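Local coordinates for galactose-binding lectin (PDB 6VAW), which binds D-galactose and galactosides as a homotetrameric legume lectin that carries calcium and manganese ions, at residues V43-S57 and L194-A208. Numbering follows the deposited sequence.
Sequences VGRVLYAMPVRIWSS and LKAKLPERVKFGFSA
E200 OE1 takes two bonds from S57: the hydroxyl OG donates at 2.9 Å and the backbone N at 3.2 Å, both from the same face of the carboxylate. The chain of E200 that reaches them, extended beyond CG, also covers W55, its CG 3.4 Å from the centroid of the six-membered ring and almost on the normal. K195 lies across the opposite face, so the indole is clamped between two aliphatic chains. With chi1 at 69°, CG of W55 sits between the backbone N and the carbonyl carbon, and the ring edge turns to L198, where NE1 donates to the backbone O at 2.8 Å. Next to it I54 sets CG2 against V202 CG2 (3.6 Å) and at the edge of the F204 ring.

Antiparallel pairing runs from G44–A208 to L47–G205 and resumes, two residues out of register, at V52–V202. In the gap a water donates to Y48 O and M50 O and accepts from F204 N.

These are neighbouring strands of the seven-stranded sheet of the legume lectin sandwich: 43-53 lies between 18-22 and 201-209, which 84-91 follows, while V52 and F206 pack on strand 217-229 of the other sheet.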
ATOM      1  N   VAL A  43      16.575  23.726 -18.951  1.00 25.22           N
ATOM      2  CA  VAL A  43      15.994  22.381 -19.016  1.00 24.90           C
ATOM      3  C   VAL A  43      16.285  21.696 -17.684  1.00 28.23           C
ATOM      4  O   VAL A  43      17.429  21.683 -17.220  1.00 25.71           O
ATOM      5  CB  VAL A  43      16.486  21.514 -20.213  1.00 28.76           C
ATOM      6  CG1 VAL A  43      15.917  20.096 -20.131  1.00 27.66           C
ATOM      7  CG2 VAL A  43      16.148  22.142 -21.557  1.00 29.00           C
ATOM      8  N   GLY A  44      15.247  21.116 -17.105  1.00 22.71           N
ATOM      9  CA  GLY A  44      15.327  20.345 -15.870  1.00 22.08           C
ATOM     10  C   GLY A  44      14.454  19.110 -15.967  1.00 24.28           C
ATOM     11  O   GLY A  44      13.357  19.177 -16.518  1.00 21.61           O
ATOM     12  N   ARG A  45      14.967  17.964 -15.510  1.00 20.58           N
ATOM     13  CA  ARG A  45      14.242  16.702 -15.538  1.00 20.96           C
ATOM     14  C   ARG A  45      14.472  15.934 -14.240  1.00 26.01           C
ATOM     15  O   ARG A  45      15.551  16.026 -13.649  1.00 25.85           O
ATOM     16  CB  ARG A  45      14.638  15.827 -16.739  1.00 19.14           C
ATOM     17  CG  ARG A  45      15.078  16.574 -18.000  1.00 21.01           C
ATOM     18  CD  ARG A  45      14.983  15.731 -19.261  1.00 21.29           C
ATOM     19  NE  ARG A  45      15.750  14.490 -19.194  1.00 22.67           N
ATOM     20  CZ  ARG A  45      15.897  13.660 -20.222  1.00 33.57           C
ATOM     21  NH1 ARG A  45      15.363  13.956 -21.404  1.00 22.63           N
ATOM     22  NH2 ARG A  45      16.574  12.532 -20.081  1.00 28.16           N
ATOM     23  N   VAL A  46      13.445  15.199 -13.781  1.00 21.03           N
ATOM     24  CA  VAL A  46      13.515  14.313 -12.627  1.00 21.48           C
ATOM     25  C   VAL A  46      13.106  12.931 -13.099  1.00 25.13           C
ATOM     26  O   VAL A  46      12.137  12.811 -13.848  1.00 23.79           O
ATOM     27  CB  VAL A  46      12.730  14.770 -11.369  1.00 26.97           C
ATOM     28  CG1 VAL A  46      13.281  16.070 -10.827  1.00 27.73           C
ATOM     29  CG2 VAL A  46      11.222  14.873 -11.622  1.00 27.00           C
ATOM     30  N   LEU A  47      13.838  11.895 -12.681  1.00 23.60           N
ATOM     31  CA  LEU A  47      13.533  10.509 -13.032  1.00 24.89           C
ATOM     32  C   LEU A  47      13.456   9.650 -11.789  1.00 27.73           C
ATOM     33  O   LEU A  47      14.212   9.890 -10.833  1.00 25.51           O
ATOM     34  CB  LEU A  47      14.611   9.914 -13.960  1.00 26.21           C
ATOM     35  CG  LEU A  47      14.895  10.627 -15.279  1.00 33.26           C
ATOM     36  CD1 LEU A  47      16.308  10.357 -15.731  1.00 35.50           C
ATOM     37  CD2 LEU A  47      13.910  10.221 -16.355  1.00 36.51           C
ATOM     38  N   TYR A  48      12.570   8.629 -11.812  1.00 24.86           N
ATOM     39  CA  TYR A  48      12.567   7.647 -10.745  1.00 24.54           C
ATOM     40  C   TYR A  48      13.872   6.881 -10.975  1.00 28.61           C
ATOM     41  O   TYR A  48      14.150   6.508 -12.111  1.00 27.68           O
ATOM     42  CB  TYR A  48      11.298   6.787 -10.755  1.00 25.66           C
ATOM     43  CG  TYR A  48      11.270   5.811  -9.609  1.00 28.37           C
ATOM     44  CD1 TYR A  48      11.144   6.256  -8.293  1.00 29.97           C
ATOM     45  CD2 TYR A  48      11.379   4.440  -9.833  1.00 30.20           C
ATOM     46  CE1 TYR A  48      11.100   5.360  -7.232  1.00 31.92           C
ATOM     47  CE2 TYR A  48      11.368   3.535  -8.769  1.00 31.51           C
ATOM     48  CZ  TYR A  48      11.227   4.002  -7.474  1.00 41.63           C
ATOM     49  OH  TYR A  48      11.168   3.110  -6.427  1.00 54.66           O
ATOM     50  N   ALA A  49      14.684   6.824  -9.940  1.00 27.17           N
ATOM     51  CA  ALA A  49      16.075   6.344 -10.064  1.00 28.61           C
ATOM     52  C   ALA A  49      16.174   4.896 -10.516  1.00 32.60           C
ATOM     53  O   ALA A  49      17.207   4.541 -11.043  1.00 33.97           O
ATOM     54  CB  ALA A  49      16.800   6.551  -8.766  1.00 29.20           C
ATOM     55  N   MET A  50      15.162   4.104 -10.251  1.00 28.03           N
ATOM     56  CA  MET A  50      15.270   2.681 -10.586  1.00 29.39           C
ATOM     57  C   MET A  50      14.704   2.406 -11.973  1.00 29.40           C
ATOM     58  O   MET A  50      13.625   2.876 -12.297  1.00 28.84           O
ATOM     59  CB  MET A  50      14.545   1.838  -9.550  1.00 34.03           C
ATOM     60  CG  MET A  50      14.585   0.402  -9.865  1.00 41.20           C
ATOM     61  SD  MET A  50      13.942  -0.597  -8.542  1.00 49.79           S
ATOM     62  CE  MET A  50      12.227  -0.078  -8.423  1.00 46.35           C
ATOM     63  N   PRO A  51      15.403   1.607 -12.792  1.00 24.15           N
ATOM     64  CA  PRO A  51      14.869   1.201 -14.062  1.00 23.79           C
ATOM     65  C   PRO A  51      13.615   0.348 -13.808  1.00 23.86           C
ATOM     66  O   PRO A  51      13.585  -0.423 -12.898  1.00 24.30           O
ATOM     67  CB  PRO A  51      15.984   0.334 -14.655  1.00 26.22           C
ATOM     68  CG  PRO A  51      17.205   0.787 -13.941  1.00 29.93           C
ATOM     69  CD  PRO A  51      16.736   1.088 -12.546  1.00 25.63           C
ATOM     70  N   VAL A  52      12.635   0.480 -14.686  1.00 19.46           N
ATOM     71  CA  VAL A  52      11.409  -0.285 -14.542  1.00 20.32           C
ATOM     72  C   VAL A  52      11.311  -1.231 -15.742  1.00 26.47           C
ATOM     73  O   VAL A  52      11.418  -0.763 -16.873  1.00 27.17           O
ATOM     74  CB  VAL A  52      10.199   0.682 -14.436  1.00 23.17           C
ATOM     75  CG1 VAL A  52       8.873  -0.064 -14.580  1.00 22.41           C
ATOM     76  CG2 VAL A  52      10.246   1.490 -13.125  1.00 22.53           C
ATOM     77  N   ARG A  53      11.070  -2.525 -15.496  1.00 22.87           N
ATOM     78  CA  ARG A  53      10.924  -3.506 -16.589  1.00 25.06           C
ATOM     79  C   ARG A  53       9.489  -3.418 -17.115  1.00 27.81           C
ATOM     80  O   ARG A  53       8.566  -3.899 -16.446  1.00 29.56           O
ATOM     81  CB  ARG A  53      11.278  -4.925 -16.075  1.00 24.39           C
ATOM     82  CG  ARG A  53      11.477  -6.008 -17.128  1.00 22.25           C
ATOM     83  CD  ARG A  53      11.802  -7.276 -16.336  1.00 22.16           C
ATOM     84  NE  ARG A  53      11.709  -8.477 -17.140  1.00 51.30           N
ATOM     85  CZ  ARG A  53      11.377  -9.668 -16.651  1.00 68.91           C
ATOM     86  NH1 ARG A  53      11.046  -9.797 -15.367  1.00 41.35           N
ATOM     87  NH2 ARG A  53      11.353 -10.732 -17.438  1.00 65.75           N
ATOM     88  N   ILE A  54       9.281  -2.742 -18.270  1.00 22.98           N
ATOM     89  CA  ILE A  54       7.938  -2.560 -18.828  1.00 23.29           C
ATOM     90  C   ILE A  54       7.518  -3.705 -19.727  1.00 25.86           C
ATOM     91  O   ILE A  54       6.332  -3.869 -19.991  1.00 23.23           O
ATOM     92  CB  ILE A  54       7.731  -1.197 -19.540  1.00 26.72           C
ATOM     93  CG1 ILE A  54       8.838  -0.881 -20.590  1.00 27.35           C
ATOM     94  CG2 ILE A  54       7.599  -0.110 -18.483  1.00 27.32           C
ATOM     95  CD1 ILE A  54       8.380  -0.059 -21.768  1.00 32.20           C
ATOM     96  N   TRP A  55       8.466  -4.499 -20.186  1.00 23.08           N
ATOM     97  CA  TRP A  55       8.138  -5.642 -21.040  1.00 22.31           C
ATOM     98  C   TRP A  55       9.287  -6.675 -20.996  1.00 26.70           C
ATOM     99  O   TRP A  55      10.410  -6.358 -20.594  1.00 23.69           O
ATOM    100  CB  TRP A  55       7.705  -5.229 -22.481  1.00 20.95           C
ATOM    101  CG  TRP A  55       8.760  -4.643 -23.365  1.00 23.21           C
ATOM    102  CD1 TRP A  55       9.042  -3.322 -23.552  1.00 25.94           C
ATOM    103  CD2 TRP A  55       9.566  -5.367 -24.308  1.00 24.15           C
ATOM    104  NE1 TRP A  55      10.004  -3.176 -24.526  1.00 26.83           N
ATOM    105  CE2 TRP A  55      10.358  -4.420 -24.995  1.00 28.53           C
ATOM    106  CE3 TRP A  55       9.725  -6.727 -24.606  1.00 25.96           C
ATOM    107  CZ2 TRP A  55      11.340  -4.799 -25.918  1.00 28.42           C
ATOM    108  CZ3 TRP A  55      10.658  -7.097 -25.568  1.00 28.34           C
ATOM    109  CH2 TRP A  55      11.463  -6.141 -26.198  1.00 29.30           C
ATOM    110  N   SER A  56       8.951  -7.933 -21.283  1.00 26.23           N
ATOM    111  CA  SER A  56       9.894  -9.045 -21.204  1.00 27.60           C
ATOM    112  C   SER A  56      10.017  -9.759 -22.533  1.00 33.91           C
ATOM    113  O   SER A  56       9.014 -10.210 -23.089  1.00 31.72           O
ATOM    114  CB  SER A  56       9.455 -10.019 -20.116  1.00 32.03           C
ATOM    115  OG  SER A  56      10.187 -11.233 -20.129  1.00 41.94           O
ATOM    116  N   SER A  57      11.258  -9.877 -23.028  1.00 35.62           N
ATOM    117  CA  SER A  57      11.597 -10.581 -24.282  1.00 37.48           C
ATOM    118  C   SER A  57      11.417 -12.101 -24.142  1.00 42.01           C
ATOM    119  O   SER A  57      11.319 -12.789 -25.155  1.00 43.59           O
ATOM    120  CB  SER A  57      13.031 -10.271 -24.711  1.00 42.95           C
ATOM    121  OG  SER A  57      13.957 -10.589 -23.686  1.00 54.21           O
ATOM    122  N   LEU A 194       4.080   0.213 -26.347  1.00 20.33           N
ATOM    123  CA  LEU A 194       5.302   0.464 -25.585  1.00 21.73           C
ATOM    124  C   LEU A 194       6.408  -0.587 -25.900  1.00 27.55           C
ATOM    125  O   LEU A 194       7.570  -0.216 -26.005  1.00 25.65           O
ATOM    126  CB  LEU A 194       5.004   0.524 -24.069  1.00 21.94           C
ATOM    127  CG  LEU A 194       4.176   1.731 -23.572  1.00 26.56           C
ATOM    128  CD1 LEU A 194       4.237   1.821 -22.058  1.00 27.65           C
ATOM    129  CD2 LEU A 194       4.675   3.042 -24.150  1.00 27.35           C
ATOM    130  N   LYS A 195       6.027  -1.843 -26.151  1.00 26.87           N
ATOM    131  CA  LYS A 195       6.945  -2.934 -26.532  1.00 28.94           C
ATOM    132  C   LYS A 195       7.646  -2.656 -27.883  1.00 32.96           C
ATOM    133  O   LYS A 195       8.782  -3.074 -28.081  1.00 31.15           O
ATOM    134  CB  LYS A 195       6.156  -4.245 -26.615  1.00 32.92           C
ATOM    135  CG  LYS A 195       6.983  -5.513 -26.717  1.00 42.60           C
ATOM    136  CD  LYS A 195       6.053  -6.683 -26.929  1.00 53.67           C
ATOM    137  CE  LYS A 195       6.723  -8.006 -26.738  1.00 66.72           C
ATOM    138  NZ  LYS A 195       5.856  -9.103 -27.238  1.00 78.82           N
ATOM    139  N   ALA A 196       6.960  -1.958 -28.811  1.00 30.32           N
ATOM    140  CA  ALA A 196       7.497  -1.619 -30.131  1.00 30.40           C
ATOM    141  C   ALA A 196       8.311  -0.321 -30.127  1.00 32.75           C
ATOM    142  O   ALA A 196       9.198  -0.162 -30.957  1.00 32.53           O
ATOM    143  CB  ALA A 196       6.353  -1.486 -31.141  1.00 31.03           C
ATOM    144  N   LYS A 197       8.009   0.602 -29.217  1.00 25.91           N
ATOM    145  CA  LYS A 197       8.651   1.912 -29.207  1.00 24.86           C
ATOM    146  C   LYS A 197       9.739   2.072 -28.152  1.00 27.30           C
ATOM    147  O   LYS A 197      10.546   2.992 -28.244  1.00 27.80           O
ATOM    148  CB  LYS A 197       7.588   3.005 -28.984  1.00 25.75           C
ATOM    149  CG  LYS A 197       6.451   3.034 -30.019  1.00 34.11           C
ATOM    150  CD  LYS A 197       6.940   3.369 -31.423  1.00 37.80           C
ATOM    151  CE  LYS A 197       5.798   3.455 -32.400  1.00 43.74           C
ATOM    152  NZ  LYS A 197       6.278   3.419 -33.806  1.00 42.60           N
ATOM    153  N   LEU A 198       9.734   1.258 -27.127  1.00 22.67           N
ATOM    154  CA  LEU A 198      10.727   1.421 -26.065  1.00 20.90           C
ATOM    155  C   LEU A 198      11.482   0.131 -25.741  1.00 23.89           C
ATOM    156  O   LEU A 198      10.925  -0.938 -25.958  1.00 24.38           O
ATOM    157  CB  LEU A 198      10.041   1.927 -24.778  1.00 19.68           C
ATOM    158  CG  LEU A 198       9.626   3.414 -24.779  1.00 23.51           C
ATOM    159  CD1 LEU A 198       8.623   3.698 -23.692  1.00 23.00           C
ATOM    160  CD2 LEU A 198      10.825   4.331 -24.653  1.00 22.98           C
ATOM    161  N   PRO A 199      12.661   0.230 -25.064  1.00 22.88           N
ATOM    162  CA  PRO A 199      13.390  -0.991 -24.646  1.00 23.53           C
ATOM    163  C   PRO A 199      12.718  -1.673 -23.454  1.00 26.75           C
ATOM    164  O   PRO A 199      11.840  -1.058 -22.788  1.00 25.16           O
ATOM    165  CB  PRO A 199      14.772  -0.458 -24.261  1.00 25.54           C
ATOM    166  CG  PRO A 199      14.539   0.957 -23.846  1.00 30.03           C
ATOM    167  CD  PRO A 199      13.412   1.458 -24.695  1.00 26.04           C
ATOM    168  N   GLU A 200      13.171  -2.902 -23.119  1.00 22.49           N
ATOM    169  CA  GLU A 200      12.597  -3.638 -21.975  1.00 20.92           C
ATOM    170  C   GLU A 200      12.685  -2.859 -20.647  1.00 23.53           C
ATOM    171  O   GLU A 200      11.774  -2.961 -19.831  1.00 23.57           O
ATOM    172  CB  GLU A 200      13.278  -5.004 -21.803  1.00 21.63           C
ATOM    173  CG  GLU A 200      12.884  -6.000 -22.869  1.00 36.18           C
ATOM    174  CD  GLU A 200      13.864  -7.145 -23.008  1.00 51.88           C
ATOM    175  OE1 GLU A 200      13.748  -8.111 -22.223  1.00 40.20           O
ATOM    176  OE2 GLU A 200      14.728  -7.090 -23.913  1.00 39.82           O
ATOM    177  N   ARG A 201      13.810  -2.143 -20.421  1.00 21.66           N
ATOM    178  CA  ARG A 201      14.082  -1.361 -19.214  1.00 20.31           C
ATOM    179  C   ARG A 201      14.037   0.128 -19.535  1.00 22.37           C
ATOM    180  O   ARG A 201      14.670   0.623 -20.492  1.00 20.21           O
ATOM    181  CB  ARG A 201      15.408  -1.738 -18.548  1.00 22.85           C
ATOM    182  CG  ARG A 201      15.438  -3.177 -17.982  1.00 29.52           C
ATOM    183  CD  ARG A 201      16.841  -3.731 -17.801  1.00 38.38           C
ATOM    184  NE  ARG A 201      17.734  -2.814 -17.092  1.00 42.05           N
ATOM    185  CZ  ARG A 201      18.419  -3.117 -15.993  1.00 51.60           C
ATOM    186  NH1 ARG A 201      18.325  -4.329 -15.454  1.00 29.26           N
ATOM    187  NH2 ARG A 201      19.221  -2.220 -15.438  1.00 37.42           N
ATOM    188  N   VAL A 202      13.240   0.836 -18.736  1.00 20.83           N
ATOM    189  CA  VAL A 202      12.989   2.264 -18.918  1.00 18.98           C
ATOM    190  C   VAL A 202      13.032   3.025 -17.626  1.00 22.08           C
ATOM    191  O   VAL A 202      13.069   2.434 -16.540  1.00 24.56           O
ATOM    192  CB  VAL A 202      11.617   2.556 -19.639  1.00 21.43           C
ATOM    193  CG1 VAL A 202      11.568   1.959 -21.049  1.00 20.68           C
ATOM    194  CG2 VAL A 202      10.417   2.120 -18.782  1.00 21.94           C
ATOM    195  N   LYS A 203      13.044   4.353 -17.760  1.00 18.21           N
ATOM    196  CA  LYS A 203      12.933   5.303 -16.656  1.00 19.52           C
ATOM    197  C   LYS A 203      11.710   6.217 -16.919  1.00 24.41           C
ATOM    198  O   LYS A 203      11.397   6.559 -18.053  1.00 25.24           O
ATOM    199  CB  LYS A 203      14.226   6.106 -16.384  1.00 22.33           C
ATOM    200  CG  LYS A 203      15.158   5.292 -15.471  1.00 24.44           C
ATOM    201  CD  LYS A 203      16.470   5.971 -15.182  1.00 32.40           C
ATOM    202  CE  LYS A 203      17.414   5.010 -14.507  1.00 39.28           C
ATOM    203  NZ  LYS A 203      18.701   5.669 -14.166  1.00 44.89           N
ATOM    204  N   PHE A 204      10.991   6.516 -15.853  1.00 22.70           N
ATOM    205  CA  PHE A 204       9.803   7.357 -15.826  1.00 20.59           C
ATOM    206  C   PHE A 204      10.213   8.659 -15.180  1.00 23.34           C
ATOM    207  O   PHE A 204      11.016   8.646 -14.255  1.00 21.92           O
ATOM    208  CB  PHE A 204       8.674   6.680 -15.014  1.00 21.87           C
ATOM    209  CG  PHE A 204       7.993   5.508 -15.700  1.00 21.46           C
ATOM    210  CD1 PHE A 204       8.549   4.225 -15.649  1.00 23.50           C
ATOM    211  CD2 PHE A 204       6.785   5.679 -16.360  1.00 20.64           C
ATOM    212  CE1 PHE A 204       7.915   3.148 -16.265  1.00 23.01           C
ATOM    213  CE2 PHE A 204       6.156   4.600 -16.992  1.00 22.65           C
ATOM    214  CZ  PHE A 204       6.699   3.333 -16.905  1.00 20.84           C
ATOM    215  N   GLY A 205       9.703   9.764 -15.671  1.00 20.48           N
ATOM    216  CA  GLY A 205      10.045  11.033 -15.048  1.00 19.28           C
ATOM    217  C   GLY A 205       9.253  12.177 -15.609  1.00 21.92           C
ATOM    218  O   GLY A 205       8.220  11.955 -16.245  1.00 20.36           O
ATOM    219  N   PHE A 206       9.708  13.399 -15.287  1.00 18.49           N
ATOM    220  CA  PHE A 206       9.146  14.661 -15.741  1.00 19.24           C
ATOM    221  C   PHE A 206      10.260  15.548 -16.293  1.00 21.98           C
ATOM    222  O   PHE A 206      11.392  15.491 -15.812  1.00 22.13           O
ATOM    223  CB  PHE A 206       8.432  15.390 -14.604  1.00 21.13           C
ATOM    224  CG  PHE A 206       7.278  14.632 -14.000  1.00 20.92           C
ATOM    225  CD1 PHE A 206       5.997  14.769 -14.512  1.00 23.62           C
ATOM    226  CD2 PHE A 206       7.483  13.748 -12.938  1.00 21.84           C
ATOM    227  CE1 PHE A 206       4.930  14.061 -13.955  1.00 25.68           C
ATOM    228  CE2 PHE A 206       6.408  13.048 -12.371  1.00 26.24           C
ATOM    229  CZ  PHE A 206       5.147  13.183 -12.908  1.00 24.90           C
ATOM    230  N   SER A 207       9.923  16.377 -17.269  1.00 18.50           N
ATOM    231  CA  SER A 207      10.842  17.328 -17.881  1.00 18.22           C
ATOM    232  C   SER A 207      10.095  18.603 -18.190  1.00 21.92           C
ATOM    233  O   SER A 207       8.901  18.555 -18.466  1.00 21.07           O
ATOM    234  CB  SER A 207      11.445  16.748 -19.156  1.00 23.09           C
ATOM    235  OG  SER A 207      12.408  17.624 -19.730  1.00 27.38           O
ATOM    236  N   ALA A 208      10.788  19.744 -18.108  1.00 18.51           N
ATOM    237  CA  ALA A 208      10.258  21.061 -18.437  1.00 19.14           C
ATOM    238  C   ALA A 208      11.377  21.921 -19.006  1.00 23.23           C
ATOM    239  O   ALA A 208      12.550  21.664 -18.744  1.00 21.73           O
ATOM    240  CB  ALA A 208       9.637  21.717 -17.213  1.00 19.29           C
TER
HETATM  241  O   HOH W   1      12.250   5.170 -13.509  1.00 23.06           O